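Local coordinates for phosphate-binding protein (Homo sapiens, PDB 2V3Q) that binds inorganic phosphate as a secreted member of the PstS family and associates with paraoxonase 1, at residues T189-V194 with T209-D214. Numbering follows the deposited sequence.
Sequences TGSDGV and TYISPD
Thr209 meets Val194 through a single methyl: CG1 of Val194 enters the fork of the threonine, 3.3 Å from its OG1 and 3.5 Å from its CG2. The valine puts that methyl there by holding CG1 anti to its backbone N (chi1 162°). Although Thr209 OG1 touches carbon here, its hydrogen bond is to Val138 O on strand 136-140. Tyr210 sets out away from the helix, and its ring stacks with that of Phe150. Ile211 returns to the contact with an extended side chain whose end, CD1, lies 3.7 Å from Val194 CG1 and 3.4 Å from Ser191 O, resting against the first turn of helix 190-199. At Ser212 the contact becomes polar and indirect: one water lies 2.7 Å from Ser191 OG and accepts from Ser212 N at 2.8 Å. Ser212 also N-caps helix 213-216, its OG bonded to Leu9 O and, weakly, to Asp214 N. Ser191 OG bonds also to Thr8, and the Ser191 side chain lies about 5 Å from a bound phosphate ion, which may mark the ligand pocket of this periplasmic-binding-protein-like fold. Direct contact across this buried interface is thus methyl packing, which sets shape more than direction, while its polar link depends on one water.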
loop_
_atom_site.group_PDB
_atom_site.type_symbol
_atom_site.label_atom_id
_atom_site.label_comp_id
_atom_site.label_asym_id
_atom_site.label_seq_id
_atom_site.Cartn_x
_atom_site.Cartn_y
_atom_site.Cartn_z
ATOM N N THR A 189 11.366 10.516 5.089
ATOM C CA THR A 189 10.452 10.783 3.973
ATOM C C THR A 189 10.637 9.720 2.877
ATOM O O THR A 189 11.769 9.475 2.445
ATOM C CB THR A 189 10.788 12.174 3.359
ATOM O OG1 THR A 189 10.567 13.158 4.398
ATOM C CG2 THR A 189 9.819 12.459 2.174
ATOM N N GLY A 190 9.517 9.156 2.418
ATOM C CA GLY A 190 9.507 8.094 1.428
ATOM C C GLY A 190 10.001 6.743 1.952
ATOM O O GLY A 190 10.663 6.660 3.033
ATOM N N SER A 191 9.710 5.683 1.165
ATOM C CA SER A 191 10.149 4.336 1.519
ATOM C C SER A 191 11.692 4.321 1.467
ATOM O O SER A 191 12.332 3.761 2.359
ATOM C CB SER A 191 9.585 3.265 0.568
ATOM O OG SER A 191 8.177 3.143 0.649
ATOM N N ASP A 192 12.295 5.048 0.509
ATOM C CA ASP A 192 13.756 5.065 0.436
ATOM C C ASP A 192 14.372 5.793 1.658
ATOM O O ASP A 192 15.374 5.317 2.226
ATOM C CB ASP A 192 14.267 5.673 -0.888
ATOM C CG ASP A 192 13.729 7.072 -1.162
ATOM O OD1 ASP A 192 13.039 7.700 -0.306
ATOM O OD2 ASP A 192 14.030 7.609 -2.273
ATOM N N GLY A 193 13.763 6.882 2.087
ATOM C CA GLY A 193 14.311 7.645 3.264
ATOM C C GLY A 193 14.242 6.807 4.544
ATOM O O GLY A 193 15.139 6.868 5.409
ATOM N N VAL A 194 13.126 6.082 4.696
ATOM C CA VAL A 194 12.974 5.158 5.801
ATOM C C VAL A 194 14.102 4.105 5.781
ATOM O O VAL A 194 14.716 3.836 6.811
ATOM C CB VAL A 194 11.546 4.546 5.891
ATOM C CG1 VAL A 194 11.520 3.234 6.786
ATOM C CG2 VAL A 194 10.534 5.588 6.487
ATOM N N THR A 209 11.432 -0.551 11.770
ATOM C CA THR A 209 10.423 0.259 11.053
ATOM C C THR A 209 9.348 -0.630 10.434
ATOM O O THR A 209 9.325 -1.880 10.643
ATOM C CB THR A 209 11.064 1.193 10.020
ATOM O OG1 THR A 209 10.102 2.156 9.552
ATOM C CG2 THR A 209 11.607 0.333 8.784
ATOM N N TYR A 210 8.454 0.001 9.652
ATOM C CA TYR A 210 7.402 -0.706 8.876
ATOM C C TYR A 210 7.565 -0.175 7.467
ATOM O O TYR A 210 7.820 1.030 7.281
ATOM C CB TYR A 210 5.984 -0.381 9.465
ATOM C CG TYR A 210 5.625 1.093 9.454
ATOM C CD1 TYR A 210 4.900 1.657 8.358
ATOM C CD2 TYR A 210 6.035 1.951 10.513
ATOM C CE1 TYR A 210 4.570 3.011 8.344
ATOM C CE2 TYR A 210 5.675 3.328 10.485
ATOM C CZ TYR A 210 5.021 3.828 9.365
ATOM O OH TYR A 210 4.781 5.157 9.331
ATOM N N ILE A 211 7.475 -1.039 6.459
ATOM C CA ILE A 211 7.822 -0.610 5.095
ATOM C C ILE A 211 7.317 -1.591 4.041
ATOM O O ILE A 211 7.105 -2.815 4.314
ATOM C CB ILE A 211 9.382 -0.527 4.952
ATOM C CG1 ILE A 211 9.744 0.447 3.807
ATOM C CG2 ILE A 211 10.043 -1.924 4.910
ATOM C CD1 ILE A 211 11.193 0.928 3.868
ATOM N N SER A 212 7.154 -1.081 2.833
ATOM C CA SER A 212 7.044 -1.958 1.644
ATOM C C SER A 212 7.996 -3.160 1.625
ATOM O O SER A 212 9.196 -3.023 1.844
ATOM C CB SER A 212 7.302 -1.093 0.378
ATOM O OG SER A 212 7.269 -1.927 -0.781
ATOM N N PRO A 213 7.472 -4.372 1.360
ATOM C CA PRO A 213 8.390 -5.499 1.337
ATOM C C PRO A 213 9.371 -5.409 0.173
ATOM O O PRO A 213 10.485 -6.016 0.181
ATOM C CB PRO A 213 7.438 -6.752 1.301
ATOM C CG PRO A 213 6.168 -6.199 0.496
ATOM C CD PRO A 213 6.053 -4.702 0.969
ATOM N N ASP A 214 9.031 -4.650 -0.861
ATOM C CA ASP A 214 9.996 -4.417 -1.962
ATOM C C ASP A 214 11.211 -3.560 -1.582
ATOM O O ASP A 214 12.169 -3.446 -2.392
ATOM C CB ASP A 214 9.272 -3.757 -3.136
ATOM C CG ASP A 214 9.872 -4.107 -4.522
ATOM O OD1 ASP A 214 9.412 -3.455 -5.475
ATOM O OD2 ASP A 214 10.769 -4.963 -4.610
HETATM O O HOH W 1 6.729 1.701 2.439
#